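Local atomic coordinates of quinoline 2-oxidoreductase large subunit (Pseudomonas putida, PDB entry 1T3Q), a protein that probably oxidises quinoline at carbon 2 as a molybdenum hydroxylase of the xanthine dehydrogenase family, using a molybdopterin cytosine dinucleotide cofactor. Residues 675-683 and 720-728. Numbering follows the deposited sequence.
With MCN (pterin cytosine dinucleotide), chain N.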
# COMPACT_ATOMS: atom_id res chain seq x y z
N VAL B 675 -21.92 -10.55 -20.46
CA VAL B 675 -22.56 -11.86 -20.40
C VAL B 675 -22.14 -12.72 -21.59
O VAL B 675 -21.88 -13.91 -21.44
CB VAL B 675 -24.11 -11.73 -20.39
CG1 VAL B 675 -24.76 -13.09 -20.56
CG2 VAL B 675 -24.57 -11.08 -19.10
N GLU B 676 -22.08 -12.13 -22.79
CA GLU B 676 -21.69 -12.91 -23.95
C GLU B 676 -20.23 -13.32 -23.84
O GLU B 676 -19.85 -14.39 -24.30
CB GLU B 676 -21.95 -12.16 -25.25
CG GLU B 676 -23.45 -12.02 -25.56
CD GLU B 676 -23.74 -11.76 -27.03
OE1 GLU B 676 -22.79 -11.61 -27.82
OE2 GLU B 676 -24.94 -11.71 -27.39
N GLY B 677 -19.42 -12.48 -23.21
CA GLY B 677 -18.02 -12.82 -23.03
C GLY B 677 -17.93 -14.05 -22.14
O GLY B 677 -17.13 -14.95 -22.39
N GLN B 678 -18.78 -14.10 -21.12
CA GLN B 678 -18.82 -15.24 -20.19
C GLN B 678 -19.25 -16.51 -20.90
O GLN B 678 -18.75 -17.60 -20.62
CB GLN B 678 -19.78 -14.93 -19.04
CG GLN B 678 -19.28 -13.86 -18.09
CD GLN B 678 -18.06 -14.31 -17.31
OE1 GLN B 678 -18.15 -15.23 -16.49
NE2 GLN B 678 -16.92 -13.68 -17.55
N ILE B 679 -20.21 -16.37 -21.82
CA ILE B 679 -20.71 -17.51 -22.58
C ILE B 679 -19.63 -18.05 -23.51
O ILE B 679 -19.41 -19.26 -23.58
CB ILE B 679 -21.96 -17.12 -23.41
CG1 ILE B 679 -23.15 -16.89 -22.48
CG2 ILE B 679 -22.27 -18.22 -24.41
CD1 ILE B 679 -24.36 -16.28 -23.18
N ARG B 680 -18.96 -17.17 -24.25
CA ARG B 680 -17.92 -17.62 -25.17
C ARG B 680 -16.74 -18.23 -24.41
O ARG B 680 -16.19 -19.24 -24.83
CB ARG B 680 -17.45 -16.46 -26.06
CG ARG B 680 -18.54 -15.98 -27.02
CD ARG B 680 -17.97 -15.15 -28.17
NE ARG B 680 -18.99 -14.93 -29.20
CZ ARG B 680 -19.94 -13.99 -29.14
NH1 ARG B 680 -20.82 -13.89 -30.13
NH2 ARG B 680 -19.99 -13.16 -28.11
N GLY B 681 -16.37 -17.62 -23.29
CA GLY B 681 -15.26 -18.16 -22.51
C GLY B 681 -15.58 -19.55 -21.99
O GLY B 681 -14.73 -20.45 -22.03
N GLY B 682 -16.80 -19.73 -21.50
CA GLY B 682 -17.22 -21.03 -20.99
C GLY B 682 -17.26 -22.07 -22.10
O GLY B 682 -16.89 -23.22 -21.89
N ILE B 683 -17.72 -21.66 -23.28
CA ILE B 683 -17.79 -22.58 -24.41
C ILE B 683 -16.40 -23.08 -24.82
O ILE B 683 -16.23 -24.25 -25.16
CB ILE B 683 -18.50 -21.93 -25.63
CG1 ILE B 683 -20.01 -21.83 -25.36
CG2 ILE B 683 -18.24 -22.76 -26.90
CD1 ILE B 683 -20.80 -21.03 -26.39
N PRO B 720 -14.70 -22.06 -32.65
CA PRO B 720 -15.31 -21.40 -33.81
C PRO B 720 -15.98 -20.11 -33.39
O PRO B 720 -15.98 -19.76 -32.21
CB PRO B 720 -16.33 -22.43 -34.27
CG PRO B 720 -16.86 -22.93 -32.93
CD PRO B 720 -15.57 -23.12 -32.13
N ASP B 721 -16.52 -19.37 -34.35
CA ASP B 721 -17.26 -18.17 -34.00
C ASP B 721 -18.53 -18.76 -33.38
O ASP B 721 -18.97 -19.83 -33.78
CB ASP B 721 -17.57 -17.33 -35.23
CG ASP B 721 -16.33 -16.66 -35.80
OD1 ASP B 721 -15.59 -16.03 -35.02
OD2 ASP B 721 -16.09 -16.77 -37.02
N ILE B 722 -19.09 -18.06 -32.41
CA ILE B 722 -20.26 -18.53 -31.68
C ILE B 722 -21.47 -17.62 -31.85
O ILE B 722 -21.36 -16.40 -31.76
CB ILE B 722 -19.90 -18.63 -30.18
CG1 ILE B 722 -18.77 -19.65 -30.00
CG2 ILE B 722 -21.13 -19.01 -29.35
CD1 ILE B 722 -17.95 -19.45 -28.73
N ARG B 723 -22.64 -18.23 -32.08
CA ARG B 723 -23.87 -17.45 -32.22
C ARG B 723 -24.66 -17.54 -30.92
O ARG B 723 -24.92 -18.63 -30.40
CB ARG B 723 -24.71 -17.96 -33.39
CG ARG B 723 -25.86 -17.03 -33.77
CD ARG B 723 -26.22 -17.14 -35.26
NE ARG B 723 -27.44 -17.89 -35.52
CZ ARG B 723 -28.67 -17.43 -35.31
NH1 ARG B 723 -29.73 -18.19 -35.59
NH2 ARG B 723 -28.85 -16.22 -34.82
N ILE B 724 -25.05 -16.39 -30.39
CA ILE B 724 -25.78 -16.32 -29.13
C ILE B 724 -27.10 -15.58 -29.22
O ILE B 724 -27.19 -14.54 -29.84
CB ILE B 724 -24.95 -15.59 -28.06
CG1 ILE B 724 -23.59 -16.28 -27.88
CG2 ILE B 724 -25.72 -15.54 -26.75
CD1 ILE B 724 -22.65 -15.50 -26.98
N ARG B 725 -28.12 -16.13 -28.56
CA ARG B 725 -29.41 -15.48 -28.50
C ARG B 725 -29.81 -15.44 -27.02
O ARG B 725 -29.41 -16.31 -26.24
CB ARG B 725 -30.44 -16.23 -29.35
CG ARG B 725 -30.24 -16.00 -30.86
CD ARG B 725 -30.37 -14.52 -31.18
NE ARG B 725 -29.99 -14.16 -32.54
N HIS B 726 -30.57 -14.42 -26.64
CA HIS B 726 -30.98 -14.24 -25.25
C HIS B 726 -32.48 -14.23 -25.00
O HIS B 726 -33.27 -13.79 -25.84
CB HIS B 726 -30.41 -12.92 -24.71
CG HIS B 726 -28.93 -12.76 -24.92
ND1 HIS B 726 -28.00 -13.25 -24.03
CD2 HIS B 726 -28.24 -12.16 -25.91
CE1 HIS B 726 -26.79 -12.95 -24.46
NE2 HIS B 726 -26.90 -12.29 -25.60
N LEU B 727 -32.86 -14.71 -23.82
CA LEU B 727 -34.24 -14.71 -23.35
C LEU B 727 -34.12 -14.18 -21.93
O LEU B 727 -33.10 -14.42 -21.27
CB LEU B 727 -34.83 -16.12 -23.34
CG LEU B 727 -35.03 -16.81 -24.69
CD1 LEU B 727 -35.57 -18.22 -24.46
CD2 LEU B 727 -35.99 -16.00 -25.55
N GLU B 728 -35.12 -13.45 -21.45
CA GLU B 728 -35.06 -12.91 -20.10
C GLU B 728 -36.31 -13.19 -19.27
O GLU B 728 -37.41 -12.74 -19.60
CB GLU B 728 -34.80 -11.40 -20.12
CG GLU B 728 -33.43 -11.01 -20.66
CD GLU B 728 -33.13 -9.53 -20.54
OE1 GLU B 728 -33.98 -8.71 -20.95
OE2 GLU B 728 -32.04 -9.16 -20.04
N1 MCN N . -23.61 -10.81 -15.44
C2 MCN N . -24.47 -9.79 -15.97
N3 MCN N . -25.82 -10.08 -15.83
C4 MCN N . -26.37 -11.22 -15.26
C5 MCN N . -25.44 -12.24 -14.74
C6 MCN N . -24.09 -12.03 -14.83
O2 MCN N . -24.01 -8.81 -16.51
N4 MCN N . -27.67 -11.39 -15.17
C1' MCN N . -22.07 -10.51 -15.55
C2D MCN N . -21.50 -9.92 -14.18
O2' MCN N . -20.43 -8.95 -14.46
C3' MCN N . -21.05 -11.16 -13.44
C4D MCN N . -20.50 -12.07 -14.51
O4D MCN N . -21.25 -11.68 -15.77
O3' MCN N . -20.02 -10.80 -12.45
C5' MCN N . -20.50 -13.59 -14.17
O5' MCN N . -21.81 -13.88 -13.76
PA MCN N . -22.20 -14.54 -12.38
O1A MCN N . -22.87 -13.47 -11.58
O2A MCN N . -22.93 -15.82 -12.77
O3A MCN N . -20.94 -15.16 -11.55
PB MCN N . -19.79 -14.44 -10.69
O1B MCN N . -19.93 -14.92 -9.29
O2B MCN N . -19.79 -12.95 -10.92
O3B MCN N . -18.44 -15.00 -11.34
C10 MCN N . -17.93 -16.26 -10.98
C9' MCN N . -18.22 -17.16 -12.14
C8' MCN N . -17.58 -18.51 -11.75
S8' MCN N . -18.27 -19.29 -10.29
C7' MCN N . -16.60 -19.14 -12.40
S7' MCN N . -15.86 -20.69 -11.93
C6' MCN N . -15.99 -18.43 -13.66
C7 MCN N . -17.00 -17.50 -14.29
O9' MCN N . -17.52 -16.59 -13.34
N5' MCN N . -14.67 -17.83 -13.19
C4A MCN N . -14.25 -16.85 -14.16
N8' MCN N . -16.36 -16.71 -15.39
C4B MCN N . -14.99 -16.33 -15.24
N1' MCN N . -14.55 -15.36 -16.17
C2' MCN N . -13.28 -14.92 -15.97
N2' MCN N . -12.80 -14.01 -16.84
N3' MCN N . -12.49 -15.35 -14.92
C4' MCN N . -12.88 -16.32 -13.93
O4' MCN N . -12.13 -16.64 -13.04
O HOH W 1 -26.15 -11.93 -29.71
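The ends of Ile-683 and Ile-722 meet head-on, CD1 of Ile-683 lying 3.6 Å from CG2 of Ile-722, and two residues further along the strand Ile-679 CG2 meets Ile-724 CD1 at 3.8 Å. Both strand isoleucines point toward the helix, and this buried apolar row is the tight side. Ile-724 CD1 also lies 3.6 Å above one face of the Arg-680 guanidinium, toward its rim. The other side is polar and wetter. There His-726 NE2 donates to Glu-676 OE2 at 2.7 Å, nearly straight (164°) and onto the anti lone pair; carboxylate and ring are almost coplanar, 20° apart. A water also donates to OE2 and to Ile-724 O. With CG anti to its carbonyl carbon (chi1 -66°) and the chain extended to NE, Arg-680 runs past Ile-722 until NH1 donates to Ile-722 O at 3.0 Å, while NH2 salt-bridges Glu-676 OE1 at 3.2 Å. Its NE pairs with Glu-148 of the small subunit, so three partners fix the guanidinium's rotation. A methionine in place of Arg-680 would probably leave Ile-722 O without this donor and Glu-676 OE1 and Glu-148 without their positive mate. On the helix's far side, Gln-678 NE2 donates to N1' of the pterin cytosine dinucleotide at 3.2 Å. Helix 672-692 thus packs between cofactor and one face of a mixed sheet, at its edge strand 722-726, the axes of 675-683 and 722-726 approaching to 9.9 Å. Strand 655-665 pairs with 722-726 and touches Ile-679 and Ile-683; helix 744-761 touches Ile-683, and helix 426-437 backs the strand's other face.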